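455aa long hypothetical phospho-sugar mutase (Sulfolobus tokodaii, PDB 2F7L) catalyses the conversion of glucosamine 6-phosphate and galactosamine 6-phosphate to their 1-phosphates, in the synthesis of UDP-N-acetylglucosamine and UDP-N-acetylgalactosamine. Local coordinates at residues V23-K28 with E131-I136; K28-F33 with I106-K111; S38-G43 with G59-V64; K84-D89 with K146-V151. All coordinates share one frame; numbering follows the deposited sequence.

Contact 1 (V23-K28 with E131-I136); sequences VLKLSK and ERFNTI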
loop_
_atom_site.group_PDB
_atom_site.type_symbol
_atom_site.label_atom_id
_atom_site.label_comp_id
_atom_site.label_asym_id
_atom_site.label_seq_id
_atom_site.Cartn_x
_atom_site.Cartn_y
_atom_site.Cartn_z
ATOM N N VAL A 23 17.373 -11.150 11.713
ATOM C CA VAL A 23 17.493 -10.805 10.311
ATOM C C VAL A 23 18.604 -11.639 9.683
ATOM O O VAL A 23 18.527 -12.042 8.528
ATOM C CB VAL A 23 17.787 -9.295 10.144
ATOM C CG1 VAL A 23 18.125 -8.970 8.671
ATOM C CG2 VAL A 23 16.581 -8.478 10.624
ATOM N N LEU A 24 19.649 -11.918 10.433
ATOM C CA LEU A 24 20.698 -12.726 9.852
ATOM C C LEU A 24 20.149 -14.114 9.465
ATOM O O LEU A 24 20.450 -14.627 8.373
ATOM C CB LEU A 24 21.885 -12.874 10.815
ATOM C CG LEU A 24 22.950 -13.864 10.314
ATOM C CD1 LEU A 24 23.488 -13.410 8.962
ATOM C CD2 LEU A 24 24.055 -13.989 11.332
ATOM N N LYS A 25 19.345 -14.712 10.346
ATOM C CA LYS A 25 18.781 -16.036 10.076
ATOM C C LYS A 25 17.747 -15.988 8.952
ATOM O O LYS A 25 17.744 -16.843 8.043
ATOM C CB LYS A 25 18.146 -16.600 11.350
ATOM C CG LYS A 25 17.976 -18.115 11.386
ATOM C CD LYS A 25 17.941 -18.556 12.831
ATOM C CE LYS A 25 16.780 -19.485 13.104
ATOM N NZ LYS A 25 16.772 -20.005 14.502
ATOM N N LEU A 26 16.881 -14.979 9.029
ATOM C CA LEU A 26 15.840 -14.765 8.042
ATOM C C LEU A 26 16.456 -14.606 6.639
ATOM O O LEU A 26 15.827 -14.948 5.646
ATOM C CB LEU A 26 15.036 -13.524 8.438
ATOM C CG LEU A 26 13.629 -13.268 7.879
ATOM C CD1 LEU A 26 13.671 -12.104 6.927
ATOM C CD2 LEU A 26 13.074 -14.514 7.190
ATOM N N SER A 27 17.699 -14.117 6.581
ATOM C CA SER A 27 18.451 -13.898 5.342
ATOM C C SER A 27 19.043 -15.147 4.709
ATOM O O SER A 27 19.221 -15.198 3.496
ATOM C CB SER A 27 19.602 -12.933 5.594
ATOM O OG SER A 27 19.102 -11.643 5.860
ATOM N N LYS A 28 19.406 -16.125 5.541
ATOM C CA LYS A 28 19.959 -17.381 5.048
ATOM C C LYS A 28 18.761 -18.137 4.471
ATOM O O LYS A 28 18.871 -18.863 3.474
ATOM C CB LYS A 28 20.535 -18.229 6.188
ATOM C CG LYS A 28 21.312 -17.512 7.262
ATOM C CD LYS A 28 22.790 -17.560 7.008
ATOM C CE LYS A 28 23.537 -17.909 8.275
ATOM N NZ LYS A 28 23.453 -19.347 8.623
ATOM N N GLU A 131 16.284 -24.621 9.837
ATOM C CA GLU A 131 17.629 -24.158 9.513
ATOM C C GLU A 131 18.296 -24.919 8.358
ATOM O O GLU A 131 19.497 -25.164 8.396
ATOM C CB GLU A 131 18.531 -24.199 10.765
ATOM C CG GLU A 131 17.805 -23.740 12.015
ATOM C CD GLU A 131 18.717 -23.157 13.092
ATOM O OE1 GLU A 131 19.730 -23.789 13.426
ATOM O OE2 GLU A 131 18.405 -22.066 13.626
ATOM N N ARG A 132 17.525 -25.303 7.345
ATOM C CA ARG A 132 18.103 -25.989 6.175
ATOM C C ARG A 132 18.619 -24.877 5.248
ATOM O O ARG A 132 17.883 -24.356 4.423
ATOM C CB ARG A 132 17.054 -26.818 5.420
ATOM C CG ARG A 132 16.417 -27.928 6.210
ATOM C CD ARG A 132 15.672 -28.905 5.296
ATOM N NE ARG A 132 14.721 -28.250 4.389
ATOM C CZ ARG A 132 13.565 -27.683 4.743
ATOM N NH1 ARG A 132 13.159 -27.669 6.000
ATOM N NH2 ARG A 132 12.815 -27.112 3.822
ATOM N N PHE A 133 19.884 -24.516 5.385
ATOM C CA PHE A 133 20.430 -23.438 4.586
ATOM C C PHE A 133 21.475 -23.812 3.546
ATOM O O PHE A 133 22.422 -24.516 3.844
ATOM C CB PHE A 133 21.039 -22.392 5.516
ATOM C CG PHE A 133 20.086 -21.847 6.526
ATOM C CD1 PHE A 133 18.779 -21.512 6.166
ATOM C CD2 PHE A 133 20.512 -21.597 7.829
ATOM C CE1 PHE A 133 17.916 -20.932 7.087
ATOM C CE2 PHE A 133 19.664 -21.024 8.756
ATOM C CZ PHE A 133 18.361 -20.686 8.389
ATOM N N ASN A 134 21.328 -23.320 2.325
ATOM C CA ASN A 134 22.341 -23.616 1.328
ATOM C C ASN A 134 23.630 -22.914 1.688
ATOM O O ASN A 134 24.097 -22.070 0.928
ATOM C CB ASN A 134 21.917 -23.151 -0.055
ATOM C CG ASN A 134 20.784 -23.955 -0.590
ATOM O OD1 ASN A 134 20.626 -25.122 -0.217
ATOM N ND2 ASN A 134 19.986 -23.360 -1.481
ATOM N N THR A 135 24.195 -23.238 2.847
ATOM C CA THR A 135 25.455 -22.629 3.256
ATOM C C THR A 135 26.473 -23.177 2.276
ATOM O O THR A 135 26.510 -24.378 2.012
ATOM C CB THR A 135 25.821 -23.012 4.698
ATOM O OG1 THR A 135 24.881 -22.419 5.594
ATOM C CG2 THR A 135 27.184 -22.493 5.065
ATOM N N ILE A 136 27.286 -22.292 1.721
ATOM C CA ILE A 136 28.258 -22.712 0.729
ATOM C C ILE A 136 29.682 -22.861 1.251
ATOM O O ILE A 136 30.040 -22.315 2.305
ATOM C CB ILE A 136 28.256 -21.722 -0.463
ATOM C CG1 ILE A 136 28.734 -20.337 0.013
ATOM C CG2 ILE A 136 26.845 -21.623 -1.043
ATOM C CD1 ILE A 136 29.203 -19.415 -1.088
#

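Contact 2 (K28-F33 with I106-K111); sequences KAIGTF and IKVVDK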
loop_
_atom_site.group_PDB
_atom_site.type_symbol
_atom_site.label_atom_id
_atom_site.label_comp_id
_atom_site.label_asym_id
_atom_site.label_seq_id
_atom_site.Cartn_x
_atom_site.Cartn_y
_atom_site.Cartn_z
ATOM N N LYS A 28 19.406 -16.125 5.541
ATOM C CA LYS A 28 19.959 -17.381 5.048
ATOM C C LYS A 28 18.761 -18.137 4.471
ATOM O O LYS A 28 18.871 -18.863 3.474
ATOM C CB LYS A 28 20.535 -18.229 6.188
ATOM C CG LYS A 28 21.312 -17.512 7.262
ATOM C CD LYS A 28 22.790 -17.560 7.008
ATOM C CE LYS A 28 23.537 -17.909 8.275
ATOM N NZ LYS A 28 23.453 -19.347 8.623
ATOM N N ALA A 29 17.619 -17.974 5.134
ATOM C CA ALA A 29 16.392 -18.629 4.710
ATOM C C ALA A 29 15.945 -18.060 3.371
ATOM O O ALA A 29 15.683 -18.812 2.440
ATOM C CB ALA A 29 15.296 -18.437 5.766
ATOM N N ILE A 30 15.877 -16.732 3.276
ATOM C CA ILE A 30 15.461 -16.081 2.041
ATOM C C ILE A 30 16.426 -16.449 0.934
ATOM O O ILE A 30 16.013 -16.752 -0.185
ATOM C CB ILE A 30 15.418 -14.541 2.189
ATOM C CG1 ILE A 30 14.278 -14.143 3.138
ATOM C CG2 ILE A 30 15.194 -13.886 0.825
ATOM C CD1 ILE A 30 14.358 -12.698 3.654
ATOM N N GLY A 31 17.712 -16.447 1.255
ATOM C CA GLY A 31 18.708 -16.783 0.269
ATOM C C GLY A 31 18.616 -18.236 -0.151
ATOM O O GLY A 31 18.746 -18.569 -1.343
ATOM N N THR A 32 18.400 -19.115 0.818
ATOM C CA THR A 32 18.298 -20.511 0.491
ATOM C C THR A 32 17.065 -20.706 -0.390
ATOM O O THR A 32 17.072 -21.515 -1.316
ATOM C CB THR A 32 18.180 -21.359 1.753
ATOM O OG1 THR A 32 19.407 -21.285 2.492
ATOM C CG2 THR A 32 17.886 -22.785 1.390
ATOM N N PHE A 33 16.014 -19.947 -0.105
ATOM C CA PHE A 33 14.768 -20.009 -0.854
ATOM C C PHE A 33 14.912 -19.624 -2.335
ATOM O O PHE A 33 14.297 -20.225 -3.214
ATOM C CB PHE A 33 13.763 -19.084 -0.194
ATOM C CG PHE A 33 12.562 -18.805 -1.031
ATOM C CD1 PHE A 33 11.548 -19.748 -1.151
ATOM C CD2 PHE A 33 12.426 -17.574 -1.684
ATOM C CE1 PHE A 33 10.411 -19.479 -1.901
ATOM C CE2 PHE A 33 11.281 -17.292 -2.446
ATOM C CZ PHE A 33 10.276 -18.247 -2.552
ATOM N N ILE A 106 11.320 -6.798 7.184
ATOM C CA ILE A 106 11.819 -7.369 5.967
ATOM C C ILE A 106 10.697 -7.713 5.046
ATOM O O ILE A 106 9.787 -8.427 5.432
ATOM C CB ILE A 106 12.582 -8.659 6.240
ATOM C CG1 ILE A 106 13.755 -8.395 7.186
ATOM C CG2 ILE A 106 13.058 -9.257 4.935
ATOM C CD1 ILE A 106 14.885 -7.634 6.554
ATOM N N LYS A 107 10.741 -7.182 3.832
ATOM C CA LYS A 107 9.750 -7.507 2.811
ATOM C C LYS A 107 10.558 -8.318 1.793
ATOM O O LYS A 107 11.761 -8.082 1.599
ATOM C CB LYS A 107 9.208 -6.246 2.135
ATOM C CG LYS A 107 7.872 -5.754 2.675
ATOM C CD LYS A 107 7.359 -4.549 1.892
ATOM C CE LYS A 107 6.126 -3.914 2.556
ATOM N NZ LYS A 107 5.732 -2.544 2.017
ATOM N N VAL A 108 9.940 -9.306 1.173
ATOM C CA VAL A 108 10.682 -10.041 0.168
ATOM C C VAL A 108 9.844 -10.103 -1.093
ATOM O O VAL A 108 8.716 -10.585 -1.078
ATOM C CB VAL A 108 11.135 -11.468 0.677
ATOM C CG1 VAL A 108 10.663 -11.684 2.095
ATOM C CG2 VAL A 108 10.691 -12.555 -0.262
ATOM N N VAL A 109 10.399 -9.555 -2.171
ATOM C CA VAL A 109 9.718 -9.538 -3.447
ATOM C C VAL A 109 10.229 -10.606 -4.394
ATOM O O VAL A 109 11.425 -10.741 -4.619
ATOM C CB VAL A 109 9.813 -8.148 -4.115
ATOM C CG1 VAL A 109 10.828 -7.308 -3.403
ATOM C CG2 VAL A 109 10.151 -8.284 -5.584
ATOM N N ASP A 110 9.290 -11.366 -4.941
ATOM C CA ASP A 110 9.596 -12.442 -5.874
ATOM C C ASP A 110 9.923 -11.979 -7.294
ATOM O O ASP A 110 9.895 -10.791 -7.610
ATOM C CB ASP A 110 8.437 -13.440 -5.924
ATOM C CG ASP A 110 8.796 -14.700 -6.674
ATOM O OD1 ASP A 110 9.607 -15.490 -6.169
ATOM O OD2 ASP A 110 8.272 -14.898 -7.787
ATOM N N LYS A 111 10.237 -12.960 -8.133
ATOM C CA LYS A 111 10.626 -12.789 -9.538
ATOM C C LYS A 111 9.765 -11.834 -10.354
ATOM O O LYS A 111 10.269 -11.145 -11.228
ATOM C CB LYS A 111 10.636 -14.169 -10.197
ATOM C CG LYS A 111 11.113 -14.227 -11.619
ATOM C CD LYS A 111 11.395 -15.685 -12.074
ATOM C CE LYS A 111 10.135 -16.496 -12.446
ATOM N NZ LYS A 111 9.269 -16.877 -11.304
#

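Contact 3 (S38-G43 with G59-V64); sequences SKILVG and GGLLSV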
loop_
_atom_site.group_PDB
_atom_site.type_symbol
_atom_site.label_atom_id
_atom_site.label_comp_id
_atom_site.label_asym_id
_atom_site.label_seq_id
_atom_site.Cartn_x
_atom_site.Cartn_y
_atom_site.Cartn_z
ATOM N N SER A 38 21.466 -16.841 -7.457
ATOM C CA SER A 38 20.318 -16.049 -7.830
ATOM C C SER A 38 20.717 -14.585 -7.639
ATOM O O SER A 38 21.477 -14.234 -6.711
ATOM C CB SER A 38 19.110 -16.406 -6.972
ATOM O OG SER A 38 19.392 -16.204 -5.610
ATOM N N LYS A 39 20.226 -13.736 -8.534
ATOM C CA LYS A 39 20.544 -12.319 -8.488
ATOM C C LYS A 39 19.494 -11.601 -7.680
ATOM O O LYS A 39 18.347 -11.512 -8.109
ATOM C CB LYS A 39 20.614 -11.779 -9.914
ATOM C CG LYS A 39 21.796 -12.312 -10.699
ATOM C CD LYS A 39 21.625 -12.025 -12.157
ATOM C CE LYS A 39 22.929 -12.209 -12.894
ATOM N NZ LYS A 39 23.601 -13.451 -12.429
ATOM N N ILE A 40 19.889 -11.097 -6.511
ATOM C CA ILE A 40 18.942 -10.434 -5.612
ATOM C C ILE A 40 19.236 -8.990 -5.315
ATOM O O ILE A 40 20.318 -8.650 -4.858
ATOM C CB ILE A 40 18.828 -11.175 -4.241
ATOM C CG1 ILE A 40 18.389 -12.628 -4.440
ATOM C CG2 ILE A 40 17.833 -10.457 -3.355
ATOM C CD1 ILE A 40 17.060 -12.783 -5.115
ATOM N N LEU A 41 18.248 -8.140 -5.538
ATOM C CA LEU A 41 18.410 -6.711 -5.301
ATOM C C LEU A 41 17.991 -6.343 -3.867
ATOM O O LEU A 41 16.888 -6.672 -3.433
ATOM C CB LEU A 41 17.553 -5.951 -6.312
ATOM C CG LEU A 41 17.861 -4.504 -6.698
ATOM C CD1 LEU A 41 16.570 -3.718 -6.672
ATOM C CD2 LEU A 41 18.870 -3.875 -5.761
ATOM N N VAL A 42 18.863 -5.657 -3.138
ATOM C CA VAL A 42 18.564 -5.247 -1.765
ATOM C C VAL A 42 18.440 -3.731 -1.667
ATOM O O VAL A 42 19.339 -3.017 -2.079
ATOM C CB VAL A 42 19.674 -5.698 -0.785
ATOM C CG1 VAL A 42 19.334 -5.254 0.617
ATOM C CG2 VAL A 42 19.851 -7.212 -0.848
ATOM N N GLY A 43 17.331 -3.240 -1.122
ATOM C CA GLY A 43 17.134 -1.796 -1.000
ATOM C C GLY A 43 16.513 -1.449 0.340
ATOM O O GLY A 43 16.201 -2.360 1.101
ATOM N N GLY A 59 25.286 -9.784 4.251
ATOM C CA GLY A 59 26.162 -10.785 4.823
ATOM C C GLY A 59 25.428 -12.119 4.814
ATOM O O GLY A 59 25.998 -13.141 4.451
ATOM N N GLY A 60 24.152 -12.106 5.187
ATOM C CA GLY A 60 23.367 -13.330 5.201
ATOM C C GLY A 60 23.187 -13.992 3.843
ATOM O O GLY A 60 23.305 -15.221 3.713
ATOM N N LEU A 61 22.906 -13.191 2.820
ATOM C CA LEU A 61 22.712 -13.735 1.482
ATOM C C LEU A 61 24.021 -14.300 0.867
ATOM O O LEU A 61 24.001 -15.270 0.095
ATOM C CB LEU A 61 22.101 -12.652 0.593
ATOM C CG LEU A 61 20.703 -12.158 1.011
ATOM C CD1 LEU A 61 20.351 -10.821 0.325
ATOM C CD2 LEU A 61 19.669 -13.252 0.687
ATOM N N LEU A 62 25.166 -13.706 1.199
ATOM C CA LEU A 62 26.424 -14.220 0.667
ATOM C C LEU A 62 26.662 -15.621 1.264
ATOM O O LEU A 62 26.964 -16.572 0.540
ATOM C CB LEU A 62 27.587 -13.261 0.987
ATOM C CG LEU A 62 27.518 -11.871 0.318
ATOM C CD1 LEU A 62 28.603 -10.975 0.851
ATOM C CD2 LEU A 62 27.635 -11.986 -1.197
ATOM N N SER A 63 26.479 -15.767 2.570
ATOM C CA SER A 63 26.687 -17.069 3.212
ATOM C C SER A 63 25.939 -18.197 2.501
ATOM O O SER A 63 26.310 -19.369 2.606
ATOM C CB SER A 63 26.274 -17.026 4.695
ATOM O OG SER A 63 24.867 -16.864 4.854
ATOM N N VAL A 64 24.886 -17.863 1.776
ATOM C CA VAL A 64 24.172 -18.913 1.091
ATOM C C VAL A 64 24.291 -18.848 -0.436
ATOM O O VAL A 64 23.419 -19.349 -1.178
ATOM C CB VAL A 64 22.712 -18.950 1.542
ATOM C CG1 VAL A 64 22.666 -19.388 2.991
ATOM C CG2 VAL A 64 22.062 -17.580 1.385
#

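Contact 4 (K84-D89 with K146-V151); sequences KTLGYD and KREDRV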
loop_
_atom_site.group_PDB
_atom_site.type_symbol
_atom_site.label_atom_id
_atom_site.label_comp_id
_atom_site.label_asym_id
_atom_site.label_seq_id
_atom_site.Cartn_x
_atom_site.Cartn_y
_atom_site.Cartn_z
ATOM N N LYS A 84 11.383 -6.219 -11.083
ATOM C CA LYS A 84 10.440 -6.565 -12.135
ATOM C C LYS A 84 11.022 -6.388 -13.548
ATOM O O LYS A 84 10.952 -7.288 -14.374
ATOM C CB LYS A 84 9.177 -5.698 -12.008
ATOM C CG LYS A 84 8.160 -5.882 -13.115
ATOM C CD LYS A 84 7.016 -4.884 -12.985
ATOM C CE LYS A 84 6.222 -4.742 -14.278
ATOM N NZ LYS A 84 5.579 -6.020 -14.704
ATOM N N THR A 85 11.620 -5.243 -13.831
ATOM C CA THR A 85 12.093 -5.021 -15.181
ATOM C C THR A 85 13.596 -5.024 -15.400
ATOM O O THR A 85 14.053 -4.954 -16.549
ATOM C CB THR A 85 11.564 -3.678 -15.724
ATOM O OG1 THR A 85 12.387 -2.614 -15.231
ATOM C CG2 THR A 85 10.110 -3.423 -15.264
ATOM N N LEU A 86 14.374 -5.098 -14.325
ATOM C CA LEU A 86 15.815 -5.059 -14.482
ATOM C C LEU A 86 16.496 -6.416 -14.538
ATOM O O LEU A 86 17.714 -6.493 -14.648
ATOM C CB LEU A 86 16.412 -4.176 -13.385
ATOM C CG LEU A 86 17.048 -2.860 -13.857
ATOM C CD1 LEU A 86 16.368 -2.334 -15.068
ATOM C CD2 LEU A 86 16.999 -1.843 -12.748
ATOM N N GLY A 87 15.701 -7.481 -14.473
ATOM C CA GLY A 87 16.236 -8.837 -14.548
ATOM C C GLY A 87 16.490 -9.617 -13.267
ATOM O O GLY A 87 16.896 -10.761 -13.317
ATOM N N TYR A 88 16.250 -9.030 -12.105
ATOM C CA TYR A 88 16.522 -9.741 -10.861
ATOM C C TYR A 88 15.683 -10.980 -10.603
ATOM O O TYR A 88 14.598 -11.142 -11.143
ATOM C CB TYR A 88 16.403 -8.773 -9.695
ATOM C CG TYR A 88 17.511 -7.749 -9.715
ATOM C CD1 TYR A 88 18.800 -8.075 -9.276
ATOM C CD2 TYR A 88 17.281 -6.458 -10.198
ATOM C CE1 TYR A 88 19.821 -7.152 -9.317
ATOM C CE2 TYR A 88 18.297 -5.520 -10.245
ATOM C CZ TYR A 88 19.568 -5.876 -9.806
ATOM O OH TYR A 88 20.580 -4.961 -9.906
ATOM N N ASP A 89 16.202 -11.861 -9.763
ATOM C CA ASP A 89 15.506 -13.084 -9.416
ATOM C C ASP A 89 14.548 -12.841 -8.250
ATOM O O ASP A 89 13.778 -13.730 -7.873
ATOM C CB ASP A 89 16.526 -14.149 -9.048
ATOM C CG ASP A 89 17.185 -14.742 -10.258
ATOM O OD1 ASP A 89 16.450 -15.361 -11.053
ATOM O OD2 ASP A 89 18.418 -14.598 -10.425
ATOM N N LYS A 146 27.547 -6.154 -5.438
ATOM C CA LYS A 146 27.625 -5.171 -6.491
ATOM C C LYS A 146 26.657 -4.010 -6.223
ATOM O O LYS A 146 25.755 -4.117 -5.401
ATOM C CB LYS A 146 27.295 -5.850 -7.824
ATOM C CG LYS A 146 28.286 -6.958 -8.245
ATOM C CD LYS A 146 27.791 -7.718 -9.489
ATOM C CE LYS A 146 28.825 -8.703 -10.070
ATOM N NZ LYS A 146 29.293 -9.809 -9.176
ATOM N N ARG A 147 26.867 -2.884 -6.890
ATOM C CA ARG A 147 25.982 -1.750 -6.727
ATOM C C ARG A 147 24.998 -1.720 -7.894
ATOM O O ARG A 147 25.321 -2.135 -9.006
ATOM C CB ARG A 147 26.776 -0.437 -6.676
ATOM C CG ARG A 147 27.510 -0.211 -5.355
ATOM C CD ARG A 147 28.801 0.617 -5.518
ATOM N NE ARG A 147 29.708 0.052 -6.529
ATOM C CZ ARG A 147 30.906 0.543 -6.846
ATOM N NH1 ARG A 147 31.378 1.624 -6.227
ATOM N NH2 ARG A 147 31.625 -0.037 -7.800
ATOM N N GLU A 148 23.794 -1.229 -7.608
ATOM C CA GLU A 148 22.704 -1.082 -8.567
ATOM C C GLU A 148 22.221 0.378 -8.559
ATOM O O GLU A 148 21.449 0.795 -7.670
ATOM C CB GLU A 148 21.560 -2.008 -8.184
ATOM C CG GLU A 148 20.325 -1.782 -9.008
ATOM C CD GLU A 148 20.630 -1.704 -10.487
ATOM O OE1 GLU A 148 21.096 -0.648 -10.948
ATOM O OE2 GLU A 148 20.409 -2.703 -11.191
ATOM N N ASP A 149 22.664 1.156 -9.552
ATOM C CA ASP A 149 22.300 2.575 -9.618
ATOM C C ASP A 149 21.176 2.942 -10.548
ATOM O O ASP A 149 21.037 4.097 -10.862
ATOM C CB ASP A 149 23.504 3.433 -10.017
ATOM C CG ASP A 149 24.589 3.465 -8.964
ATOM O OD1 ASP A 149 25.712 3.931 -9.280
ATOM O OD2 ASP A 149 24.322 3.035 -7.815
ATOM N N ARG A 150 20.361 2.007 -10.990
ATOM C CA ARG A 150 19.301 2.378 -11.919
ATOM C C ARG A 150 17.909 2.415 -11.345
ATOM O O ARG A 150 16.993 2.864 -12.025
ATOM C CB ARG A 150 19.275 1.418 -13.098
ATOM C CG ARG A 150 20.585 1.310 -13.816
ATOM C CD ARG A 150 20.554 0.203 -14.825
ATOM N NE ARG A 150 20.515 -1.127 -14.231
ATOM C CZ ARG A 150 20.399 -2.227 -14.964
ATOM N NH1 ARG A 150 20.314 -2.106 -16.279
ATOM N NH2 ARG A 150 20.345 -3.436 -14.414
ATOM N N VAL A 151 17.742 1.967 -10.103
ATOM C CA VAL A 151 16.417 1.899 -9.499
ATOM C C VAL A 151 15.540 3.178 -9.517
ATOM O O VAL A 151 14.447 3.154 -10.089
ATOM C CB VAL A 151 16.515 1.242 -8.077
ATOM C CG1 VAL A 151 17.933 1.320 -7.590
ATOM C CG2 VAL A 151 15.558 1.882 -7.112
#

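Contact 1 (V23-K28 with E131-I136)
K28 lays its CB over one face of the F133 ring, 3.5 Å from the ring centroid and only 6° off the ring normal, the geometry of a CH-pi contact. The far face of the ring is backed by the carbonyl carbon of E131, two residues back, so the phenyl group lies between K28 and that backbone. K25 CG comes to 4.0 Å from F133 CZ, the two side chains crossing at about a right angle. K25 then runs on past the phenyl group to a salt bridge, its NZ standing 2.8 Å from E131 OE2 and meeting that oxygen nearly along its C-O bond. The torsion that sets this course is chi1 at -159°, which places K25 CG roughly opposite the backbone N. With a serine in place of F133 the ring is gone, and a gap would probably open between K28 CB and the backbone of E131. Further out, N134 N hydrogen-bonds to T32 OG1 and I136 pairs through its backbone with S63. Within domain I, segment 131-136 leaves helix 118-130 at E131 with positive phi, lies against helix 20-34 and reaches the end of helix 50-63 at the surface, away from the probable metal site.

Contact 2 (K28-F33 with I106-K111)
I30 carries the apolar part of this contact through a single methyl: its CD1 lies 3.9 Å from I106 CG2 and 4.1 Å from V108 CG1. The side chain of I30 reaches the strand because CG1 stands opposite the carbonyl carbon (chi1 -68°) and CD1 continues in an extended line (chi2 165°). I106 and V108, two residues apart on the strand, present the same face to the helix, and I30 crosses each of them at a slant. A looser, mixed contact is made one turn later on the helix, where F33 CE2 is 4.5 Å from D110 OD1; the carboxylate oxygen approaches the ring obliquely, and its charge has a long, weak ion pair with K120. No hydrogen bond spans the two segments. The polar bonding is internal to the helix, where K28 O accepts from T32 N and from T32 OG1, both at 2.7 Å, the two donors arriving from opposite faces of the carbonyl plane. On the strand, K107 points away from the helix, and its NZ makes salt bridges to D8, D243 and D245, the last two being magnesium ligands by similarity. One face of strand 103-109 is therefore packed against helix 20-34 while the other looks to the probable metal site, an arrangement fitting the alpha/beta/alpha architecture of domain I in phosphohexose mutases.

Contact 3 (S38-G43 with G59-V64)
L61 pushes its CD1 methyl against V42 CG2 at 3.8 Å, the two side chains reaching toward each other tip to tip. The same CD1 also lies near I40, whose CG2 is 4.5 Å away, a distance that marks a looser apolar contact. L61 attains both because its CG stands opposite the carbonyl carbon (chi1 -63°), which carries the branched end out from the helix toward the strand. I40 and V42 are alternate residues of strand 39-44 and turn to the helix, whereas L41 between them points away from it; its side chain touches Y88. These elements belong to a beta-alpha-beta crossover: strand 39-44 leads through helix 50-63 to strand 67-73, which lies parallel beside it in the sheet. V68 of that second strand touches both V42 and L61, so the leucine packs against the two strands that its helix connects. No hydrogen bond passes between the segments. Near the C-terminal end of helix 50-63, S63 OG donates to G60 O at 2.5 Å, tilted 26° from the carbonyl plane, and V64 N reaches L61 O at 3.2 Å. V64 touches K28 and T32 on helix 20-34, and I40 touches F34 near the end of that same helix.

Contact 4 (K84-D89 with K146-V151)
E148 takes the hydroxyl of Y88 on its carboxylate: Y88 OH donates to E148 OE2 at 2.6 Å, arriving on the anti side and 26° out of the carboxylate plane. This oxygen sits at the edge of the tyrosine ring, with the ring and carboxylate planes 81° apart. The same E148 OE2 lies 3.8 Å from L86 CD2. Two residues on, R150 turns back to the glutamate. R150 N donates to E148 OE1 at 2.8 Å, while its guanidinium adds a salt bridge in which NH2 stands 3.3 Å from E148 OE2, a weak bond by its length. One face of that guanidinium rests on L86, whose CG approaches R150 NH2 to 3.4 Å and lies toward the rim rather than over the centre. A leucine in place of E148 has no carboxylate, and the Y88 hydroxyl and R150 guanidinium would probably be left without a mate. The contact ties the end of helix 76-86 to the segment after strand 146-147, an outermost strand of the domain I sheet. Around it, Y88 also meets Y69 edge-to-face and E148 touches L41. The buried glutamate thus has a partner on each oxygen, and the adjoining arginine and phenol donor are likely to stabilise its negative charge.

How the contacts relate
Contacts 2 and 3 are buried, without hydrogen bonds between their segments, each setting chiefly one helix side chain against alternate residues of a strand (103-109 and 39-44 respectively) of the same sheet. Contact 1 is a surface contact and contact 4 only partly buried; both add charged groups, a lysine-glutamate bridge in the first, a tyrosine-glutamate-arginine group in the second. Contacts 1 and 2 share K28 and helix 20-34, which turns one side to the loop and another to the strand. Contact 3 adjoins both, through K28 beside S63 and G31 beside L61. Contact 4 stands about 23 Å from contact 1, centre to centre, but meets contact 3 where D89 N probably hydrogen-bonds to K39 O.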